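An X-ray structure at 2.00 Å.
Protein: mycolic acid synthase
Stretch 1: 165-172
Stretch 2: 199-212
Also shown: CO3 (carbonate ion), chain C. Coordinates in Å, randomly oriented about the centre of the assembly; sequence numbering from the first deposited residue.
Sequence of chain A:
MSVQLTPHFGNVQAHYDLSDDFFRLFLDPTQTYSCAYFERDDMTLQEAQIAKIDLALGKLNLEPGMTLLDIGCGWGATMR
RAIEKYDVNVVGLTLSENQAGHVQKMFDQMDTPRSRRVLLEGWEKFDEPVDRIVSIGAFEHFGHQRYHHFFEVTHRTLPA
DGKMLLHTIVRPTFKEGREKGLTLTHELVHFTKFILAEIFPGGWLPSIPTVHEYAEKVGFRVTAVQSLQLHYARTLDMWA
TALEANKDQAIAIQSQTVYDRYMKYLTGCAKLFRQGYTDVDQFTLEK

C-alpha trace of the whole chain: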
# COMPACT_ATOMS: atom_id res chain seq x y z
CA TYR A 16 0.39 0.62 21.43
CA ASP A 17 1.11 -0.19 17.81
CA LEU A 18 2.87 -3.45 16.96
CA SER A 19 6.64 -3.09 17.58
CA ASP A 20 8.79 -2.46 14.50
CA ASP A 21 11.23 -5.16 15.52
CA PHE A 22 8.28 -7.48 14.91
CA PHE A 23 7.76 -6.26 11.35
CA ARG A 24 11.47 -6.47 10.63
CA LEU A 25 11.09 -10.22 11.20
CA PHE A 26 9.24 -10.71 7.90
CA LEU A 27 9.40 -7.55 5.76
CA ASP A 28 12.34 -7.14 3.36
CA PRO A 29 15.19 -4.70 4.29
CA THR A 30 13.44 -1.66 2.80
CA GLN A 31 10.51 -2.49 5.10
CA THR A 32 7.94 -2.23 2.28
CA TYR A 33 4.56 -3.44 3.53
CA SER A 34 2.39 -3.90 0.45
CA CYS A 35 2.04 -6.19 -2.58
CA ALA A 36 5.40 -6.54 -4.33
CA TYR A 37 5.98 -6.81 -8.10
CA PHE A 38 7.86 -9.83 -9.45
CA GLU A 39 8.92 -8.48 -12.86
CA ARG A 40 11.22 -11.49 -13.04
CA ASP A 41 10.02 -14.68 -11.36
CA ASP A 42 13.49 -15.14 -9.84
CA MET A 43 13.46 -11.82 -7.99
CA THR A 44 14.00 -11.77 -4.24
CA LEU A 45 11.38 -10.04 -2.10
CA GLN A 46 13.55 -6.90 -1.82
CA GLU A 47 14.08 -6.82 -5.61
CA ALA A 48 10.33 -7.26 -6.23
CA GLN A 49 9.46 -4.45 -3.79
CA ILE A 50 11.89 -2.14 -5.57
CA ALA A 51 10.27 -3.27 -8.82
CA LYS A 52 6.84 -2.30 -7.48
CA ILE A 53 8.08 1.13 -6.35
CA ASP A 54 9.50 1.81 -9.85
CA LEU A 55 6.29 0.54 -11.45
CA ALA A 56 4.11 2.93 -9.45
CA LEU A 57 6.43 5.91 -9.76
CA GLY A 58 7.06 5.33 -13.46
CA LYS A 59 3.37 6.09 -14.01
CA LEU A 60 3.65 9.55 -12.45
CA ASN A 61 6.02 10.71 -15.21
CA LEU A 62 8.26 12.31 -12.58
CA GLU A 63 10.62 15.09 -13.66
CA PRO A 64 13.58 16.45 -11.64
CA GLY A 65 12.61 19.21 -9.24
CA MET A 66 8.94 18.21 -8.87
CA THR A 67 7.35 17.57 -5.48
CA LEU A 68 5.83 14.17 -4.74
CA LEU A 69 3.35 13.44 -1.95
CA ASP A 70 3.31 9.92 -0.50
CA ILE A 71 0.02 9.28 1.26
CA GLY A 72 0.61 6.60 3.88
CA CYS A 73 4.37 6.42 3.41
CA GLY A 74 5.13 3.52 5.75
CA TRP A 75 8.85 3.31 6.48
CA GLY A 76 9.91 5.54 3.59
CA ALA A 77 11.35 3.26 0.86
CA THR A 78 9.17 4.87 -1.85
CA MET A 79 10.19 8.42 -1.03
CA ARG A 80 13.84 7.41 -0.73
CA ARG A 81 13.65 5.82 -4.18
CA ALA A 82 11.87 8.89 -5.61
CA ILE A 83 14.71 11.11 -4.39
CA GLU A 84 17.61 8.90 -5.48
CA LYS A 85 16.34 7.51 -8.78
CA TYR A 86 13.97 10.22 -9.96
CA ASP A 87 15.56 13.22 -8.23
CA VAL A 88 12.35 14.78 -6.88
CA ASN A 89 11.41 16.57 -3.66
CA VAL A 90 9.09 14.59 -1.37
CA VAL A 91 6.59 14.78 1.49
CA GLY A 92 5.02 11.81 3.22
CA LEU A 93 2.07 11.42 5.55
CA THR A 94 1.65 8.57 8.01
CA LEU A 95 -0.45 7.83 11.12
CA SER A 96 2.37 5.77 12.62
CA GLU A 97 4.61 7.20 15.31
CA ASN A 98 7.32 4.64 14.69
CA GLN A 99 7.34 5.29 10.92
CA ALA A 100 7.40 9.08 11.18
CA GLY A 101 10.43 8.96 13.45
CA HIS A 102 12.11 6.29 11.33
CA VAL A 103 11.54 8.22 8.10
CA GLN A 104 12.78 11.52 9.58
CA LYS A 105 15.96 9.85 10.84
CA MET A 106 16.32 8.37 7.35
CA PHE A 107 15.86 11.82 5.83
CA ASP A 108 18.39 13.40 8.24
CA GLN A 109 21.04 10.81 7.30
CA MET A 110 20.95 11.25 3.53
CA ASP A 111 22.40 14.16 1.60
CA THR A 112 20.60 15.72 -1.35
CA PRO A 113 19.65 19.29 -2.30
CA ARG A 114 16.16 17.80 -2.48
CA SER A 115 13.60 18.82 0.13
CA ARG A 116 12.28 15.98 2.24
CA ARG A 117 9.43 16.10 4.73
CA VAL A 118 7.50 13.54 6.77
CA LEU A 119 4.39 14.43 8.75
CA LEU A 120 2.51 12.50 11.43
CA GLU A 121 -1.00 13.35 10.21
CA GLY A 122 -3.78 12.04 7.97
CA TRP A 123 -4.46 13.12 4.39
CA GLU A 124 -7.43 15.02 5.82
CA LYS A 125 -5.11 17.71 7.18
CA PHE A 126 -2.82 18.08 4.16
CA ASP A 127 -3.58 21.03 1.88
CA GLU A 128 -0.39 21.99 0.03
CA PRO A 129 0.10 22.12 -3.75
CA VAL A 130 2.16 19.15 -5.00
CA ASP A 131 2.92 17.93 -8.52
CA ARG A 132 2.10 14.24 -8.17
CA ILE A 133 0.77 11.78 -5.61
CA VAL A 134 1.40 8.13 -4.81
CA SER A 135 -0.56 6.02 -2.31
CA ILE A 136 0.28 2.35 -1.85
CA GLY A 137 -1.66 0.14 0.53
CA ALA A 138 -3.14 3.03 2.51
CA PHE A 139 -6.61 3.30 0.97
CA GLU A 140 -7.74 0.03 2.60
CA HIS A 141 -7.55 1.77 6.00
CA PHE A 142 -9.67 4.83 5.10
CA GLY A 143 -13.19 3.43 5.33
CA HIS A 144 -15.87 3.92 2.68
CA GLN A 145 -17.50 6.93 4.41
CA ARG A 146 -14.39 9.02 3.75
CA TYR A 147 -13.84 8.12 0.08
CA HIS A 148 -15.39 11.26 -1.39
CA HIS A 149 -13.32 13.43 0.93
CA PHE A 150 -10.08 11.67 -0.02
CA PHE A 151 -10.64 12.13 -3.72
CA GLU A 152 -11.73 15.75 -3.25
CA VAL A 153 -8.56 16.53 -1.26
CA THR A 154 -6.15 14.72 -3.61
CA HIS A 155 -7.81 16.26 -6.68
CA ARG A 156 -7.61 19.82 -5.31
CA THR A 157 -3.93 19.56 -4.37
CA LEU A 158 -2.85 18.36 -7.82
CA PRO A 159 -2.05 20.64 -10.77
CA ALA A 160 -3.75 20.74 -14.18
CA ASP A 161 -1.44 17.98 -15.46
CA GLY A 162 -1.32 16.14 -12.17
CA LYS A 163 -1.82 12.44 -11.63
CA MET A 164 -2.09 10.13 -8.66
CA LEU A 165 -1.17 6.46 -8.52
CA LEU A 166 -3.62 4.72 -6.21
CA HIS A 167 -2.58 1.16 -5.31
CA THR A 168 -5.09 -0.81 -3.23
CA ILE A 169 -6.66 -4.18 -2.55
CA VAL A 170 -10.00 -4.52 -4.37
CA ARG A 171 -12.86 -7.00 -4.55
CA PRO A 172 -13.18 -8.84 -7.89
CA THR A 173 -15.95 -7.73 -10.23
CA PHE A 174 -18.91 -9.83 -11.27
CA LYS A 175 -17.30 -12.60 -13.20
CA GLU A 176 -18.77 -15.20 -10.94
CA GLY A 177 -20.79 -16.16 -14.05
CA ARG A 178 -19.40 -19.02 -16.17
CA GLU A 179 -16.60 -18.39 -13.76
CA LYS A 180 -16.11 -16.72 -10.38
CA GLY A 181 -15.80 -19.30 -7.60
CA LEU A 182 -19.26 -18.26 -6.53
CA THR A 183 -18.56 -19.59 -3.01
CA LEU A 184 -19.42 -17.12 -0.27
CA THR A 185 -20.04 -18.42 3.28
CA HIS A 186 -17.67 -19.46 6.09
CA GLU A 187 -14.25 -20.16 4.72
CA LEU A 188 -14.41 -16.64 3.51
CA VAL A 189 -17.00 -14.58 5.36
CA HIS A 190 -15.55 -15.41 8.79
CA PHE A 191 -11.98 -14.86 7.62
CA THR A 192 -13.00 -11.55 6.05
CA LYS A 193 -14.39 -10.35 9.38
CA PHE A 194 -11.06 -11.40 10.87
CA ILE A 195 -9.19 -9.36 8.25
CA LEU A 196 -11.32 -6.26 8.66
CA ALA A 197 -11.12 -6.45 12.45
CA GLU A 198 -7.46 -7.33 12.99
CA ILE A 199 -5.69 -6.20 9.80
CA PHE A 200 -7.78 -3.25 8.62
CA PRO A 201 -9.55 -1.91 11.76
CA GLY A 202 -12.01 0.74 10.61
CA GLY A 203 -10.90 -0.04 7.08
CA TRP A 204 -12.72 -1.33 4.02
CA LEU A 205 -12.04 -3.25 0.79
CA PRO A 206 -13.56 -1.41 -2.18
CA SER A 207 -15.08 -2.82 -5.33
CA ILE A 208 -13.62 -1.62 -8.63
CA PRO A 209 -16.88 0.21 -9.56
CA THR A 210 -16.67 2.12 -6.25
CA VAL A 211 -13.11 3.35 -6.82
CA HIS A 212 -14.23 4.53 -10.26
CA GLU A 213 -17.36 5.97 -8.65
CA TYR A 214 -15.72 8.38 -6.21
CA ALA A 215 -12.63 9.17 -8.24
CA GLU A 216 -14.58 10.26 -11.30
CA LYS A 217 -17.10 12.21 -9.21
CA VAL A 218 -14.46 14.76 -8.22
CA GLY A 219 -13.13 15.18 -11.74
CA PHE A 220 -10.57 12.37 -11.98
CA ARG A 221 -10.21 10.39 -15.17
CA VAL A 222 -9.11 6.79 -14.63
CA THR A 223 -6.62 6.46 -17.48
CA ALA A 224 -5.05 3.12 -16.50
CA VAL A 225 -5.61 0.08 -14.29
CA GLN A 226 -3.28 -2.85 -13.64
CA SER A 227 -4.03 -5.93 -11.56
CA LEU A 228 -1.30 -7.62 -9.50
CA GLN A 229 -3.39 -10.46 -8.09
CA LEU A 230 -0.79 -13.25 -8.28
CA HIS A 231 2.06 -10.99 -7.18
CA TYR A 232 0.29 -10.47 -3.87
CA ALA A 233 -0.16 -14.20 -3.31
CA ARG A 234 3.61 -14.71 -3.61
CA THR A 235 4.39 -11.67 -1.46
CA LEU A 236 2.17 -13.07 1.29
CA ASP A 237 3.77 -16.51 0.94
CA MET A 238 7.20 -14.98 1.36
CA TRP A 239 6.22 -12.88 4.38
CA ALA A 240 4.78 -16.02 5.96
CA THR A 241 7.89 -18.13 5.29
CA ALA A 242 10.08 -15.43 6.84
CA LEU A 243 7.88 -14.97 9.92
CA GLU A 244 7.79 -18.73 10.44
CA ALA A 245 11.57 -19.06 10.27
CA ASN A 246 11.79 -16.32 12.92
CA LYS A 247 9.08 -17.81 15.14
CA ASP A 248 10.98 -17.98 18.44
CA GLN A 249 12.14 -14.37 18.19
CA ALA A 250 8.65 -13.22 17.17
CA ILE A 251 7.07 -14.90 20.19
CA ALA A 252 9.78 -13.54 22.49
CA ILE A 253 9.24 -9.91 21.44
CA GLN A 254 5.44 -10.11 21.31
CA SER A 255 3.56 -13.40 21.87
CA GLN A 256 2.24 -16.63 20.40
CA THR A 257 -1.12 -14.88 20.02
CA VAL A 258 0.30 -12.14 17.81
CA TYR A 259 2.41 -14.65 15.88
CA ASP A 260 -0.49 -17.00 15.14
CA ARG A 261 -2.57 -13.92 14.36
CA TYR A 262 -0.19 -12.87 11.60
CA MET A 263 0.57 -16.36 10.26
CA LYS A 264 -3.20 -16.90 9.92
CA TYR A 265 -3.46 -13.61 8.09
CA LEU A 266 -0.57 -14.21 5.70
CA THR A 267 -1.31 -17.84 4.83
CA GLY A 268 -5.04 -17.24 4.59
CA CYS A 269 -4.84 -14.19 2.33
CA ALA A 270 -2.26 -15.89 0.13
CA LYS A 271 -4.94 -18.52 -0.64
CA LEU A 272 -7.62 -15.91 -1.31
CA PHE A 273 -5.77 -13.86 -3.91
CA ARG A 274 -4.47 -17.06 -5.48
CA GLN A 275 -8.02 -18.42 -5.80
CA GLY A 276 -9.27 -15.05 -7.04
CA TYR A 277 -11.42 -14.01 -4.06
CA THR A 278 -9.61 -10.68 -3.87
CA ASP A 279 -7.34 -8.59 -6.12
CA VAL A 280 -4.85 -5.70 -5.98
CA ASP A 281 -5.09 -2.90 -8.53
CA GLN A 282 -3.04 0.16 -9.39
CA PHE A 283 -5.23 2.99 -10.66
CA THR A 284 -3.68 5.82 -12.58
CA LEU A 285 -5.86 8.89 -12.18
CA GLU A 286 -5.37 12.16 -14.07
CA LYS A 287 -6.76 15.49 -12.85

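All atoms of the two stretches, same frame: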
# COMPACT_ATOMS: atom_id res chain seq x y z
N LEU A 165 -1.23 7.90 -8.32
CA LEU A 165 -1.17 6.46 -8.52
C LEU A 165 -1.76 5.92 -7.24
O LEU A 165 -1.18 6.09 -6.17
CB LEU A 165 0.27 5.96 -8.68
CG LEU A 165 0.48 4.46 -8.97
CD1 LEU A 165 0.15 3.63 -7.75
CD2 LEU A 165 -0.40 4.03 -10.16
N LEU A 166 -2.92 5.28 -7.35
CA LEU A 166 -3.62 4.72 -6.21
C LEU A 166 -3.49 3.20 -6.31
O LEU A 166 -4.00 2.60 -7.24
CB LEU A 166 -5.10 5.11 -6.27
CG LEU A 166 -5.94 5.30 -5.00
CD1 LEU A 166 -7.39 4.94 -5.30
CD2 LEU A 166 -5.41 4.47 -3.87
N HIS A 167 -2.81 2.60 -5.35
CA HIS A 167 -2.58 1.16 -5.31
C HIS A 167 -3.34 0.64 -4.09
O HIS A 167 -3.09 1.06 -2.96
CB HIS A 167 -1.06 0.92 -5.21
CG HIS A 167 -0.67 -0.46 -4.78
ND1 HIS A 167 0.41 -1.12 -5.32
CD2 HIS A 167 -1.16 -1.26 -3.80
CE1 HIS A 167 0.57 -2.27 -4.69
NE2 HIS A 167 -0.36 -2.38 -3.77
N THR A 168 -4.27 -0.28 -4.32
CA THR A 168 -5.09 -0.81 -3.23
C THR A 168 -5.70 -2.16 -3.54
O THR A 168 -5.88 -2.53 -4.70
CB THR A 168 -6.26 0.17 -2.93
OG1 THR A 168 -5.73 1.43 -2.53
CG2 THR A 168 -7.15 -0.38 -1.84
N ILE A 169 -6.01 -2.89 -2.47
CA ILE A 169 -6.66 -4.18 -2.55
C ILE A 169 -8.07 -3.87 -3.01
O ILE A 169 -8.65 -2.86 -2.61
CB ILE A 169 -6.72 -4.86 -1.14
CG1 ILE A 169 -5.34 -5.41 -0.76
CG2 ILE A 169 -7.78 -5.97 -1.10
CD1 ILE A 169 -5.22 -5.81 0.70
N VAL A 170 -8.62 -4.71 -3.88
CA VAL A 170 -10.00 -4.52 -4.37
C VAL A 170 -10.71 -5.87 -4.44
O VAL A 170 -10.07 -6.93 -4.47
CB VAL A 170 -10.01 -3.90 -5.76
CG1 VAL A 170 -9.37 -2.51 -5.81
CG2 VAL A 170 -9.27 -4.75 -6.80
N ARG A 171 -12.03 -5.80 -4.45
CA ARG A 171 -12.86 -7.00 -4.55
C ARG A 171 -13.15 -7.29 -6.02
O ARG A 171 -13.56 -6.40 -6.77
CB ARG A 171 -14.16 -6.79 -3.78
CG ARG A 171 -13.94 -6.69 -2.27
CD ARG A 171 -14.90 -5.72 -1.59
NE ARG A 171 -16.16 -6.35 -1.19
CZ ARG A 171 -16.89 -5.97 -0.14
NH1 ARG A 171 -16.49 -4.96 0.64
NH2 ARG A 171 -18.04 -6.55 0.23
N PRO A 172 -12.96 -8.53 -6.49
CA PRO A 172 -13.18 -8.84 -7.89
C PRO A 172 -14.58 -8.48 -8.31
O PRO A 172 -15.52 -8.54 -7.45
CB PRO A 172 -12.89 -10.32 -7.99
CG PRO A 172 -12.49 -10.80 -6.60
CD PRO A 172 -12.54 -9.65 -5.65
N ILE A 199 -6.60 -6.82 10.76
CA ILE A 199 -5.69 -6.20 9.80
C ILE A 199 -6.06 -4.81 9.31
O ILE A 199 -5.19 -3.97 9.11
CB ILE A 199 -5.49 -7.11 8.56
CG1 ILE A 199 -5.10 -8.52 9.01
CG2 ILE A 199 -4.43 -6.53 7.64
CD1 ILE A 199 -3.81 -8.58 9.83
N PHE A 200 -7.35 -4.56 9.09
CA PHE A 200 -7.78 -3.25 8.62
C PHE A 200 -8.86 -2.61 9.50
O PHE A 200 -9.92 -2.21 9.01
CB PHE A 200 -8.27 -3.36 7.16
CG PHE A 200 -7.21 -3.83 6.19
CD1 PHE A 200 -7.40 -4.99 5.44
CD2 PHE A 200 -6.05 -3.09 6.00
CE1 PHE A 200 -6.43 -5.42 4.53
CE2 PHE A 200 -5.08 -3.51 5.09
CZ PHE A 200 -5.27 -4.67 4.35
N PRO A 201 -8.60 -2.51 10.81
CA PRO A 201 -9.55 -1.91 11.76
C PRO A 201 -10.09 -0.57 11.26
O PRO A 201 -9.32 0.38 11.06
CB PRO A 201 -8.73 -1.75 13.03
CG PRO A 201 -7.74 -2.86 12.94
CD PRO A 201 -7.32 -2.81 11.49
N GLY A 202 -11.40 -0.49 11.08
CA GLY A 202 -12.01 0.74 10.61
C GLY A 202 -11.73 0.94 9.13
O GLY A 202 -11.97 2.01 8.57
N GLY A 203 -11.22 -0.11 8.50
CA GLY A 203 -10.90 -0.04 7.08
C GLY A 203 -12.03 -0.55 6.21
O GLY A 203 -13.17 -0.69 6.65
N TRP A 204 -11.70 -0.86 4.95
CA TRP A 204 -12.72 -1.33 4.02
C TRP A 204 -12.06 -1.73 2.71
O TRP A 204 -11.09 -1.11 2.29
CB TRP A 204 -13.74 -0.21 3.79
CG TRP A 204 -14.91 -0.58 2.94
CD1 TRP A 204 -15.07 -0.31 1.61
CD2 TRP A 204 -16.09 -1.27 3.36
NE1 TRP A 204 -16.28 -0.79 1.17
CE2 TRP A 204 -16.93 -1.38 2.23
CE3 TRP A 204 -16.52 -1.80 4.58
CZ2 TRP A 204 -18.17 -2.01 2.29
CZ3 TRP A 204 -17.76 -2.43 4.63
CH2 TRP A 204 -18.57 -2.52 3.49
N LEU A 205 -12.57 -2.78 2.08
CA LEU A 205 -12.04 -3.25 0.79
C LEU A 205 -13.05 -2.79 -0.25
O LEU A 205 -14.19 -3.24 -0.26
CB LEU A 205 -11.91 -4.77 0.78
CG LEU A 205 -10.97 -5.34 1.86
CD1 LEU A 205 -10.83 -6.85 1.70
CD2 LEU A 205 -9.61 -4.66 1.75
N PRO A 206 -12.64 -1.89 -1.15
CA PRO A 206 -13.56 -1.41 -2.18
C PRO A 206 -13.69 -2.30 -3.40
O PRO A 206 -12.81 -3.12 -3.69
CB PRO A 206 -12.98 -0.06 -2.54
CG PRO A 206 -11.51 -0.34 -2.49
CD PRO A 206 -11.38 -1.13 -1.19
N SER A 207 -14.81 -2.12 -4.10
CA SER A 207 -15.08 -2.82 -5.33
C SER A 207 -14.49 -1.89 -6.38
O SER A 207 -14.30 -0.70 -6.11
CB SER A 207 -16.60 -2.96 -5.57
OG SER A 207 -17.19 -1.72 -5.94
N ILE A 208 -14.18 -2.43 -7.56
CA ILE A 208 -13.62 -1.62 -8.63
C ILE A 208 -14.58 -0.49 -9.03
O ILE A 208 -14.16 0.65 -9.23
CB ILE A 208 -13.25 -2.50 -9.84
CG1 ILE A 208 -12.08 -3.41 -9.45
CG2 ILE A 208 -12.85 -1.63 -11.02
CD1 ILE A 208 -11.73 -4.45 -10.49
N PRO A 209 -15.89 -0.80 -9.18
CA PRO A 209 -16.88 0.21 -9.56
C PRO A 209 -16.91 1.39 -8.57
O PRO A 209 -17.15 2.53 -8.96
CB PRO A 209 -18.18 -0.58 -9.56
CG PRO A 209 -17.73 -1.91 -10.12
CD PRO A 209 -16.47 -2.15 -9.29
N THR A 210 -16.68 1.10 -7.29
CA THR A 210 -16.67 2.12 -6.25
C THR A 210 -15.48 3.07 -6.41
O THR A 210 -15.64 4.30 -6.32
CB THR A 210 -16.62 1.50 -4.83
OG1 THR A 210 -17.91 1.00 -4.49
CG2 THR A 210 -16.21 2.53 -3.81
N VAL A 211 -14.29 2.51 -6.63
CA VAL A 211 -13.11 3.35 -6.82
C VAL A 211 -13.43 4.31 -7.96
O VAL A 211 -13.30 5.54 -7.82
CB VAL A 211 -11.88 2.52 -7.22
CG1 VAL A 211 -10.72 3.45 -7.57
CG2 VAL A 211 -11.50 1.59 -6.08
N HIS A 212 -13.86 3.75 -9.09
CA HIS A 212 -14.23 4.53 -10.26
C HIS A 212 -15.29 5.56 -9.89
O HIS A 212 -15.23 6.71 -10.31
CB HIS A 212 -14.79 3.61 -11.34
CG HIS A 212 -13.75 3.00 -12.22
ND1 HIS A 212 -13.31 3.61 -13.37
CD2 HIS A 212 -13.05 1.84 -12.12
CE1 HIS A 212 -12.38 2.86 -13.94
NE2 HIS A 212 -12.21 1.78 -13.20
C CO3 C . -1.56 -3.67 -0.74
O1 CO3 C . -2.58 -2.72 -1.29
O2 CO3 C . -1.74 -4.24 0.49
O3 CO3 C . -0.47 -3.97 -1.47
O HOH W 1 -15.03 -5.01 -8.30

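The apolar centre of this contact is built around Ile169, near the end of a strand that runs from before Leu165 to Val170. Its CA-to-CB bond points sideways, yet the end of its side chain comes nearer to the second stretch. With chi1 m and chi2 t, the chain places CG2 3.6 Å from CD2 of Leu205 and CD1 3.8 Å from CZ of Phe200. A beta-branched residue suits such a place: it accommodates the extended backbone of a strand while offering carbon on two branches, and here CG2 meets the leucine while CD1 meets the aromatic ring. Leu205, whose CA-to-CB bond is directed toward the strand, supplies a flexible, wholly apolar partner, and Phe200 adds a broad hydrocarbon surface.

Pro206 continues the packing with its ring, although its CA-to-CB bond points away. Because the ring closes back on the main chain, CD remains close to the strand, 3.5 Å from O of Ile169 and 4.3 Å from CG2 of Thr168. Proline has no amide hydrogen to offer, and O of Ile169, buried by the contact, finds no polar partner in the model. Thr168 turns its methyl to this ring, while its OG1 donates to the carbonyl O of His167 at 2.7 Å, so that the hydroxyl is satisfied within its own strand.

Further along, Val170 CG2 lies 4.1 Å from CG1 of Ile208, at the start of the helix, and Leu166 CD1 reaches CG1 of Val211 one turn later at 4.3 Å. These looser contacts join the strand to the helix through aliphatic groups alone.

The main chains meet where the strand gives way to loop. Arg171 N donates to O of Pro206 at 2.9 Å, with an angle of 156° at the hydrogen, and the same carbonyl lies 3.2 Å from CA of Val170 in a CA-H...O contact. One acceptor thus faces two successive residues. Beyond it, a water bridges the stretches, donating to O of Arg171 at 2.5 Å and accepting from N of Ile208 at 2.8 Å. The direct separation of these two backbone atoms, Arg171 O and Ile208 N, is 4.1 Å, a gap that the water spans.

Ser207 suits the helix N-cap because its short side chain can turn back to the first turn: OG accepts from N of Thr210 at 3.2 Å, a capping bond that supplements the weak one from the same amide to O of Ser207, also at 3.2 Å.

The exposed edge belongs to Arg171, which has the largest area covered by the opposing stretch. Its long side chain leads outward from the apolar centre, and NH1 donates to O of Leu205 at 3.0 Å, with the oxygen near the guanidinium plane, although the placement of that oxygen is less sure. NH1 also lies 3.8 Å from CZ2 of Trp204, in an oblique approach. Arginine suits the place because its methylenes can lie beside an aliphatic neighbour, CD being 3.9 Å from CB of Leu205, while its charged end stays at the exposed edge.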